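PDB 5A95: putative retaining b-glycosidase, which probably hydrolyses beta-1,4-glucosidic bonds in mixed-linkage beta-1,3/1,4-glucans, acting as a retaining family 5 glycoside hydrolase. Local coordinates for residues A[200-205]-A[240-245]; A[232-237]-A[257-262]; A[251-256]-A[276-281]. The protein carries 1 engineered substitution. All coordinates share one frame; numbering follows the deposited sequence.

Overall arrangement
Contacts 2 and 3 lie close together, with centres about 7 Å apart. Contact 1 stands further out, its centre about 18 Å from that of contact 2 and about 15 Å from that of contact 3. Backbone hydrogen bonds tie contacts 2 and 3 together: Ala233 O is 2.8 Å from His254 N, and Leu236 N is 2.8 Å from Lys277 O, both probable bonds. The ring of Tyr234 also packs on that of Trp278. Contacts 1 and 3 meet where Ile244 N reaches Tyr251 OH at 3.0 Å. Contact 2 is beside the glycan site, with the side chain of Trp232 about 4 Å from a bound glucose. In contact 3 the side chain of Pro255 is about 11 Å from a bound glucose.

Contact 1 (A[200-205]-A[240-245]); sequences RNWAEW and KKAPIE
Trp202 carries its CG anti to the backbone N (chi1 -180°), which extends the indole from the start of its helix toward Ala242. The second torsion turns the pyrrole side of the ring to the loop, and NE1 leads. There Trp202 NE1 donates to the backbone oxygen Ala242 O at 2.9 Å. The bond is fairly straight, with an angle of 155° at the hydrogen. The acceptor lies at the ring edge and nearly in the indole plane. The donor is tilted 17° from the carbonyl plane. Ring atoms CE2 and CZ2 of Trp202 follow at 3.6 and 3.7 Å from Ala242 O. The indole N-H of a partly exposed tryptophan is thus satisfied by a loop carbonyl, and the bond helps to fix the rotation of the ring.

The methyl of Ala242 adds a small apolar touch. Its CB is 3.7 Å from Trp202 CD1. Only these two residues meet closely, so the contact is small and lies at the surface.

Asn201 is the N-cap of the helix. Its OD1 accepts from Glu204 N at 2.9 Å, in the carbonyl plane and on a lone pair. This fixes the first turn, from which Trp202 projects.

Helix 202-219 follows strand 189-190 and precedes strand 224-227 in the chain, within the beta/alpha barrel expected of family 5. Segment 240-245 belongs to the loop between helix 230-233 and strand 250-252. Ile244 packs on Lys206, Asn209, Glu210 and Ile213 of helix 202-219, and Glu245 makes a salt bridge to Lys206.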
loop_
_atom_site.group_PDB
_atom_site.type_symbol
_atom_site.label_atom_id
_atom_site.label_comp_id
_atom_site.label_asym_id
_atom_site.label_seq_id
_atom_site.Cartn_x
_atom_site.Cartn_y
_atom_site.Cartn_z
ATOM N N ARG A 200 19.361 2.585 1.799
ATOM C CA ARG A 200 19.584 2.691 0.373
ATOM C C ARG A 200 20.226 1.403 -0.110
ATOM O O ARG A 200 21.164 0.909 0.499
ATOM C CB ARG A 200 20.374 3.946 0.005
ATOM C CG ARG A 200 21.864 3.853 0.142
ATOM C CD ARG A 200 22.556 5.155 -0.241
ATOM N NE ARG A 200 22.296 6.228 0.716
ATOM C CZ ARG A 200 22.920 6.368 1.876
ATOM N NH1 ARG A 200 23.833 5.482 2.296
ATOM N NH2 ARG A 200 22.625 7.406 2.616
ATOM N N ASN A 201 19.713 0.887 -1.216
ATOM C CA ASN A 201 20.164 -0.404 -1.733
ATOM C C ASN A 201 20.029 -0.409 -3.247
ATOM O O ASN A 201 18.916 -0.349 -3.769
ATOM C CB ASN A 201 19.353 -1.538 -1.135
ATOM C CG ASN A 201 19.881 -2.902 -1.552
ATOM O OD1 ASN A 201 19.370 -3.521 -2.477
ATOM N ND2 ASN A 201 20.954 -3.351 -0.895
ATOM N N TRP A 202 21.163 -0.447 -3.937
ATOM C CA TRP A 202 21.115 -0.392 -5.395
ATOM C C TRP A 202 20.326 -1.541 -5.997
ATOM O O TRP A 202 19.529 -1.325 -6.912
ATOM C CB TRP A 202 22.542 -0.328 -5.994
ATOM C CG TRP A 202 22.496 -0.262 -7.487
ATOM C CD1 TRP A 202 22.808 -1.242 -8.352
ATOM C CD2 TRP A 202 22.026 0.839 -8.263
ATOM N NE1 TRP A 202 22.570 -0.833 -9.632
ATOM C CE2 TRP A 202 22.110 0.449 -9.615
ATOM C CE3 TRP A 202 21.593 2.129 -7.962
ATOM C CZ2 TRP A 202 21.726 1.270 -10.645
ATOM C CZ3 TRP A 202 21.231 2.953 -9.001
ATOM C CH2 TRP A 202 21.313 2.532 -10.321
ATOM N N ALA A 203 20.539 -2.762 -5.524
ATOM C CA ALA A 203 19.834 -3.856 -6.155
ATOM C C ALA A 203 18.315 -3.688 -6.100
ATOM O O ALA A 203 17.609 -3.933 -7.071
ATOM C CB ALA A 203 20.264 -5.194 -5.543
ATOM N N GLU A 204 17.818 -3.259 -4.951
ATOM C CA GLU A 204 16.397 -3.003 -4.779
ATOM C C GLU A 204 15.893 -1.910 -5.732
ATOM O O GLU A 204 14.865 -2.043 -6.385
ATOM C CB GLU A 204 16.162 -2.614 -3.326
ATOM C CG GLU A 204 14.748 -2.235 -2.946
ATOM C CD GLU A 204 14.632 -1.961 -1.467
ATOM O OE1 GLU A 204 15.383 -1.102 -0.970
ATOM O OE2 GLU A 204 13.728 -2.550 -0.823
ATOM N N TRP A 205 16.665 -0.852 -5.830
ATOM C CA TRP A 205 16.278 0.284 -6.661
ATOM C C TRP A 205 16.338 -0.054 -8.145
ATOM O O TRP A 205 15.424 0.270 -8.903
ATOM C CB TRP A 205 17.108 1.519 -6.294
ATOM C CG TRP A 205 16.755 2.754 -7.032
ATOM C CD1 TRP A 205 17.610 3.553 -7.731
ATOM C CD2 TRP A 205 15.478 3.393 -7.109
ATOM N NE1 TRP A 205 16.948 4.615 -8.277
ATOM C CE2 TRP A 205 15.633 4.546 -7.907
ATOM C CE3 TRP A 205 14.205 3.081 -6.642
ATOM C CZ2 TRP A 205 14.567 5.356 -8.239
ATOM C CZ3 TRP A 205 13.152 3.876 -6.991
ATOM C CH2 TRP A 205 13.336 5.005 -7.789
ATOM N N LYS A 240 28.224 0.781 -13.238
ATOM C CA LYS A 240 29.370 0.181 -13.930
ATOM C C LYS A 240 29.219 -1.329 -13.950
ATOM O O LYS A 240 29.339 -1.978 -15.014
ATOM C CB LYS A 240 30.702 0.584 -13.288
ATOM C CG LYS A 240 30.962 2.069 -13.459
ATOM C CD LYS A 240 32.254 2.453 -12.807
ATOM C CE LYS A 240 32.511 3.939 -12.895
ATOM N NZ LYS A 240 33.704 4.332 -12.111
ATOM N N LYS A 241 28.951 -1.919 -12.791
ATOM C CA LYS A 241 28.770 -3.365 -12.755
ATOM C C LYS A 241 27.344 -3.835 -12.603
ATOM O O LYS A 241 27.065 -5.018 -12.830
ATOM C CB LYS A 241 29.648 -4.010 -11.701
ATOM C CG LYS A 241 31.136 -3.881 -12.012
ATOM C CD LYS A 241 31.537 -4.551 -13.332
ATOM C CE LYS A 241 33.050 -4.654 -13.480
ATOM N NZ LYS A 241 33.574 -3.498 -14.259
ATOM N N ALA A 242 26.441 -2.917 -12.272
ATOM C CA ALA A 242 25.025 -3.286 -12.145
ATOM C C ALA A 242 24.119 -2.303 -12.862
ATOM O O ALA A 242 23.205 -1.709 -12.277
ATOM C CB ALA A 242 24.635 -3.437 -10.690
ATOM N N PRO A 243 24.333 -2.133 -14.177
ATOM C CA PRO A 243 23.473 -1.229 -14.922
ATOM C C PRO A 243 22.050 -1.786 -15.039
ATOM O O PRO A 243 21.832 -2.997 -14.964
ATOM C CB PRO A 243 24.130 -1.205 -16.303
ATOM C CG PRO A 243 24.784 -2.537 -16.434
ATOM C CD PRO A 243 25.296 -2.832 -15.053
ATOM N N ILE A 244 21.092 -0.915 -15.326
ATOM C CA ILE A 244 19.756 -1.374 -15.678
ATOM C C ILE A 244 19.854 -2.292 -16.891
ATOM O O ILE A 244 20.486 -1.939 -17.905
ATOM C CB ILE A 244 18.883 -0.166 -16.052
ATOM C CG1 ILE A 244 18.723 0.795 -14.893
ATOM C CG2 ILE A 244 17.545 -0.595 -16.642
ATOM C CD1 ILE A 244 17.917 0.267 -13.755
ATOM N N GLU A 245 19.236 -3.466 -16.801
ATOM C CA GLU A 245 19.392 -4.492 -17.834
ATOM C C GLU A 245 18.313 -4.377 -18.910
ATOM O O GLU A 245 17.601 -5.350 -19.171
ATOM C CB GLU A 245 19.415 -5.881 -17.178
ATOM C CG GLU A 245 20.657 -6.087 -16.317
ATOM C CD GLU A 245 20.653 -7.434 -15.654
ATOM O OE1 GLU A 245 20.964 -8.390 -16.359
ATOM O OE2 GLU A 245 20.359 -7.542 -14.456
#

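Contact 2 (A[232-237]-A[257-262]); sequences WAYDLS and PQKAKP
The packing part of the contact is mainly Lys259 lying on Tyr234. CB of Lys259 stands over one face of the phenol ring, 3.7 Å from its centroid and 16° off the normal, a CH-pi contact. The aliphatic chain bends at chi2 and chi3, which folds it along the tyrosine: Lys259 CG is 3.9 Å from Tyr234 CD1, and Lys259 CE is 3.9 Å from Tyr234 CB. The two side chains run past each other in opposite directions. At the far end of the ring, Tyr234 OH meets the methyl carbon Ala260 CB at 3.7 Å. Lys259 NZ makes an oblique van der Waals approach to Trp232 CE3, at 3.9 Å.

The polar part is the hydrogen bond from Lys259 NZ to Asn231 OD1. Trp232 NE1 is held by Gln153. The amine thus sits next to an indole that lies about 4 Å from the bound glucose.

Segment 232-237 runs from the end of the weakly bonded helix 230-233 into the loop before strand 250-252. Segment 257-262 is in the loop between strand 250-252 and helix 267-279. Tyr234 also packs on Trp274 and Lys277 of that helix, while Trp232 touches Glu189 of strand 189-190.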
loop_
_atom_site.group_PDB
_atom_site.type_symbol
_atom_site.label_atom_id
_atom_site.label_comp_id
_atom_site.label_asym_id
_atom_site.label_seq_id
_atom_site.Cartn_x
_atom_site.Cartn_y
_atom_site.Cartn_z
ATOM N N TRP A 232 20.256 12.126 -4.200
ATOM C CA TRP A 232 19.441 13.058 -4.965
ATOM C C TRP A 232 19.836 13.068 -6.451
ATOM O O TRP A 232 20.141 14.119 -7.037
ATOM C CB TRP A 232 19.479 14.472 -4.388
ATOM C CG TRP A 232 18.824 14.666 -3.040
ATOM C CD1 TRP A 232 17.583 15.199 -2.842
ATOM C CD2 TRP A 232 19.367 14.408 -1.750
ATOM N NE1 TRP A 232 17.314 15.293 -1.494
ATOM C CE2 TRP A 232 18.393 14.830 -0.798
ATOM C CE3 TRP A 232 20.583 13.917 -1.294
ATOM C CZ2 TRP A 232 18.583 14.704 0.576
ATOM C CZ3 TRP A 232 20.762 13.789 0.078
ATOM C CH2 TRP A 232 19.775 14.185 0.994
ATOM N N ALA A 233 19.825 11.883 -7.060
ATOM C CA ALA A 233 20.133 11.724 -8.479
ATOM C C ALA A 233 21.515 12.260 -8.799
ATOM O O ALA A 233 21.725 12.888 -9.813
ATOM C CB ALA A 233 19.066 12.403 -9.364
ATOM N N TYR A 234 22.487 11.928 -7.977
ATOM C CA TYR A 234 23.851 12.362 -8.187
ATOM C C TYR A 234 24.833 11.232 -8.463
ATOM O O TYR A 234 25.749 11.396 -9.265
ATOM C CB TYR A 234 24.327 13.273 -7.035
ATOM C CG TYR A 234 25.638 13.912 -7.350
ATOM C CD1 TYR A 234 25.736 14.934 -8.293
ATOM C CD2 TYR A 234 26.796 13.485 -6.731
ATOM C CE1 TYR A 234 26.953 15.468 -8.625
ATOM C CE2 TYR A 234 28.032 14.053 -7.046
ATOM C CZ TYR A 234 28.093 15.047 -8.020
ATOM O OH TYR A 234 29.308 15.603 -8.400
ATOM N N ASP A 235 24.650 10.076 -7.841
ATOM C CA ASP A 235 25.635 8.993 -7.936
ATOM C C ASP A 235 25.186 7.897 -8.902
ATOM O O ASP A 235 24.329 7.070 -8.568
ATOM C CB ASP A 235 25.917 8.404 -6.542
ATOM C CG ASP A 235 27.017 7.340 -6.563
ATOM O OD1 ASP A 235 27.703 7.200 -7.593
ATOM O OD2 ASP A 235 27.197 6.677 -5.520
ATOM N N LEU A 236 25.779 7.893 -10.090
ATOM C CA LEU A 236 25.532 6.850 -11.088
ATOM C C LEU A 236 26.559 5.717 -11.013
ATOM O O LEU A 236 26.424 4.738 -11.711
ATOM C CB LEU A 236 25.535 7.449 -12.481
ATOM C CG LEU A 236 24.366 8.343 -12.839
ATOM C CD1 LEU A 236 24.549 8.921 -14.228
ATOM C CD2 LEU A 236 23.039 7.580 -12.733
ATOM N N SER A 237 27.554 5.823 -10.144
ATOM C CA SER A 237 28.624 4.830 -10.145
ATOM C C SER A 237 28.183 3.363 -10.038
ATOM O O SER A 237 28.836 2.517 -10.627
ATOM C CB SER A 237 29.712 5.172 -9.128
ATOM O OG SER A 237 29.252 5.105 -7.807
ATOM N N PRO A 257 26.031 22.888 -7.796
ATOM C CA PRO A 257 27.416 23.279 -7.578
ATOM C C PRO A 257 28.119 22.729 -6.350
ATOM O O PRO A 257 29.333 22.508 -6.378
ATOM C CB PRO A 257 27.362 24.830 -7.495
ATOM C CG PRO A 257 25.924 25.174 -7.280
ATOM C CD PRO A 257 25.170 24.071 -8.003
ATOM N N GLN A 258 27.357 22.496 -5.273
ATOM C CA GLN A 258 27.944 22.056 -4.002
ATOM C C GLN A 258 27.835 20.546 -3.795
ATOM O O GLN A 258 28.235 20.055 -2.755
ATOM C CB GLN A 258 27.355 22.813 -2.820
ATOM C CG GLN A 258 27.569 24.317 -2.926
ATOM C CD GLN A 258 26.817 25.067 -1.868
ATOM O OE1 GLN A 258 25.585 25.144 -1.897
ATOM N NE2 GLN A 258 27.548 25.636 -0.927
ATOM N N LYS A 259 27.375 19.797 -4.804
ATOM C CA LYS A 259 27.402 18.346 -4.690
ATOM C C LYS A 259 28.832 17.801 -4.616
ATOM O O LYS A 259 29.148 16.984 -3.759
ATOM C CB LYS A 259 26.648 17.674 -5.831
ATOM C CG LYS A 259 25.154 17.982 -5.860
ATOM C CD LYS A 259 24.379 17.620 -4.583
ATOM C CE LYS A 259 24.276 16.139 -4.328
ATOM N NZ LYS A 259 23.360 15.831 -3.194
ATOM N N ALA A 260 29.673 18.246 -5.535
ATOM C CA ALA A 260 31.104 17.943 -5.458
ATOM C C ALA A 260 31.762 18.962 -4.544
ATOM O O ALA A 260 31.486 20.148 -4.652
ATOM C CB ALA A 260 31.729 17.992 -6.839
ATOM N N LYS A 261 32.684 18.503 -3.703
ATOM C CA LYS A 261 33.299 19.333 -2.684
ATOM C C LYS A 261 34.825 19.199 -2.741
ATOM O O LYS A 261 35.458 18.702 -1.807
ATOM C CB LYS A 261 32.754 18.988 -1.286
ATOM C CG LYS A 261 31.255 19.188 -1.188
ATOM C CD LYS A 261 30.673 18.814 0.163
ATOM C CE LYS A 261 29.166 19.018 0.205
ATOM N NZ LYS A 261 28.456 18.119 -0.745
ATOM N N PRO A 262 35.429 19.688 -3.838
ATOM C CA PRO A 262 36.900 19.677 -3.865
ATOM C C PRO A 262 37.478 20.619 -2.826
ATOM O O PRO A 262 36.918 21.676 -2.559
ATOM C CB PRO A 262 37.232 20.200 -5.254
ATOM C CG PRO A 262 36.043 21.049 -5.623
ATOM C CD PRO A 262 34.857 20.377 -5.008
#

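Contact 3 (A[251-256]-A[276-281]); sequences YAAHPY and EKWGFA
Trp278 leaves the helix with its CG between the backbone N and the carbonyl carbon (chi1 61°), and its ring lies along Ala253 and Pro255. Its CB is 3.9 Å from Ala253 CB. Next along the side chain, CG and CD2 of Trp278 stay near the same methyl, which lies over one face of the indole. The closest approach to it is from Trp278 CE3, 3.6 Å from Ala253 CB. The contact joins the end of strand 250-252 and the loop after it to helix 267-279, in the beta-alpha-beta unit that strand 287-289 completes. The strands are parallel neighbours in the barrel sheet, and the helix packs against them from outside.

The pyrrole edge and the CZ2 end of that same face are met by Pro255. NE1 and CE2 of Trp278 are each 3.7 Å from Pro255 CB. Trp278 CZ2 comes closest, at 3.5 Å from Pro255 CB. The proline CG is displaced toward the rim. At the tip, Trp278 CH2 is 4.1 Å from Pro255 CG. Pro255 and Trp278 cross at about a right angle. Pro255 is the centre of an inverse gamma turn, and its ring also touches Ala289 of strand 287-289. The rings of Trp274 and Tyr319 meet the indole as well.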
loop_
_atom_site.group_PDB
_atom_site.type_symbol
_atom_site.label_atom_id
_atom_site.label_comp_id
_atom_site.label_asym_id
_atom_site.label_seq_id
_atom_site.Cartn_x
_atom_site.Cartn_y
_atom_site.Cartn_z
ATOM N N TYR A 251 20.465 7.958 -18.374
ATOM C CA TYR A 251 20.639 8.168 -16.940
ATOM C C TYR A 251 20.630 9.668 -16.612
ATOM O O TYR A 251 21.137 10.500 -17.362
ATOM C CB TYR A 251 21.938 7.488 -16.450
ATOM C CG TYR A 251 21.867 5.991 -16.471
ATOM C CD1 TYR A 251 21.274 5.309 -15.426
ATOM C CD2 TYR A 251 22.355 5.253 -17.549
ATOM C CE1 TYR A 251 21.200 3.929 -15.418
ATOM C CE2 TYR A 251 22.259 3.871 -17.568
ATOM C CZ TYR A 251 21.705 3.209 -16.483
ATOM O OH TYR A 251 21.598 1.837 -16.472
ATOM N N ALA A 252 20.017 9.979 -15.466
ATOM C CA ALA A 252 19.899 11.346 -14.951
ATOM C C ALA A 252 21.066 11.659 -14.038
ATOM O O ALA A 252 21.515 10.811 -13.273
ATOM C CB ALA A 252 18.588 11.524 -14.188
ATOM N N ALA A 253 21.450 12.924 -13.986
ATOM C CA ALA A 253 22.356 13.451 -12.982
ATOM C C ALA A 253 21.891 14.851 -12.637
ATOM O O ALA A 253 21.437 15.596 -13.496
ATOM C CB ALA A 253 23.784 13.501 -13.499
ATOM N N HIS A 254 22.050 15.221 -11.359
ATOM C CA HIS A 254 21.670 16.546 -10.853
ATOM C C HIS A 254 22.884 17.233 -10.238
ATOM O O HIS A 254 23.027 17.305 -8.995
ATOM C CB HIS A 254 20.539 16.435 -9.838
ATOM C CG HIS A 254 19.222 16.068 -10.458
ATOM N ND1 HIS A 254 18.055 15.984 -9.727
ATOM C CD2 HIS A 254 18.881 15.785 -11.742
ATOM C CE1 HIS A 254 17.063 15.655 -10.522
ATOM N NE2 HIS A 254 17.532 15.566 -11.754
ATOM N N PRO A 255 23.795 17.698 -11.092
ATOM C CA PRO A 255 25.061 18.182 -10.584
ATOM C C PRO A 255 25.011 19.660 -10.140
ATOM O O PRO A 255 25.649 20.549 -10.738
ATOM C CB PRO A 255 25.974 18.001 -11.778
ATOM C CG PRO A 255 25.074 18.284 -12.958
ATOM C CD PRO A 255 23.769 17.669 -12.569
ATOM N N TYR A 256 24.284 19.928 -9.060
ATOM C CA TYR A 256 24.317 21.245 -8.464
ATOM C C TYR A 256 25.739 21.584 -7.966
ATOM O O TYR A 256 26.543 20.673 -7.706
ATOM C CB TYR A 256 23.278 21.307 -7.376
ATOM C CG TYR A 256 21.854 21.482 -7.868
ATOM C CD1 TYR A 256 21.483 22.587 -8.615
ATOM C CD2 TYR A 256 20.856 20.587 -7.508
ATOM C CE1 TYR A 256 20.177 22.784 -9.013
ATOM C CE2 TYR A 256 19.541 20.796 -7.878
ATOM C CZ TYR A 256 19.207 21.885 -8.642
ATOM O OH TYR A 256 17.882 22.068 -9.005
ATOM N N GLU A 276 33.790 11.154 -11.767
ATOM C CA GLU A 276 33.764 9.995 -10.896
ATOM C C GLU A 276 32.355 9.551 -10.541
ATOM O O GLU A 276 32.050 8.363 -10.554
ATOM C CB GLU A 276 34.549 10.286 -9.596
ATOM C CG GLU A 276 36.054 10.289 -9.810
ATOM C CD GLU A 276 36.858 10.634 -8.571
ATOM O OE1 GLU A 276 36.276 10.886 -7.500
ATOM O OE2 GLU A 276 38.102 10.627 -8.685
ATOM N N LYS A 277 31.510 10.507 -10.173
ATOM C CA LYS A 277 30.195 10.166 -9.673
ATOM C C LYS A 277 29.147 9.994 -10.740
ATOM O O LYS A 277 28.248 9.179 -10.580
ATOM C CB LYS A 277 29.734 11.179 -8.589
ATOM C CG LYS A 277 30.366 10.956 -7.209
ATOM C CD LYS A 277 29.782 9.719 -6.526
ATOM C CE LYS A 277 30.425 9.477 -5.170
ATOM N NZ LYS A 277 29.919 8.239 -4.516
ATOM N N TRP A 278 29.239 10.749 -11.837
ATOM C CA TRP A 278 28.180 10.668 -12.861
ATOM C C TRP A 278 28.646 10.804 -14.298
ATOM O O TRP A 278 28.056 10.196 -15.174
ATOM C CB TRP A 278 27.042 11.653 -12.558
ATOM C CG TRP A 278 27.483 13.098 -12.532
ATOM C CD1 TRP A 278 28.022 13.799 -11.473
ATOM C CD2 TRP A 278 27.471 14.016 -13.635
ATOM N NE1 TRP A 278 28.322 15.082 -11.859
ATOM C CE2 TRP A 278 28.010 15.242 -13.181
ATOM C CE3 TRP A 278 27.054 13.922 -14.965
ATOM C CZ2 TRP A 278 28.105 16.359 -14.009
ATOM C CZ3 TRP A 278 27.140 15.028 -15.776
ATOM C CH2 TRP A 278 27.687 16.213 -15.306
ATOM N N GLY A 279 29.625 11.659 -14.558
ATOM C CA GLY A 279 29.975 11.954 -15.928
ATOM C C GLY A 279 30.508 10.768 -16.718
ATOM O O GLY A 279 30.297 10.711 -17.925
ATOM N N PHE A 280 31.140 9.815 -16.050
ATOM C CA PHE A 280 31.643 8.630 -16.704
ATOM C C PHE A 280 30.507 7.926 -17.440
ATOM O O PHE A 280 30.737 7.239 -18.443
ATOM C CB PHE A 280 32.281 7.647 -15.693
ATOM C CG PHE A 280 31.243 6.920 -14.904
ATOM C CD1 PHE A 280 30.679 7.499 -13.759
ATOM C CD2 PHE A 280 30.703 5.722 -15.392
ATOM C CE1 PHE A 280 29.612 6.897 -13.124
ATOM C CE2 PHE A 280 29.628 5.150 -14.786
ATOM C CZ PHE A 280 29.085 5.721 -13.649
ATOM N N ALA A 281 29.282 8.055 -16.944
ATOM C CA ALA A 281 28.160 7.324 -17.549
ATOM C C ALA A 281 27.979 7.688 -19.009
ATOM O O ALA A 281 27.571 6.841 -19.814
ATOM C CB ALA A 281 26.887 7.561 -16.757
#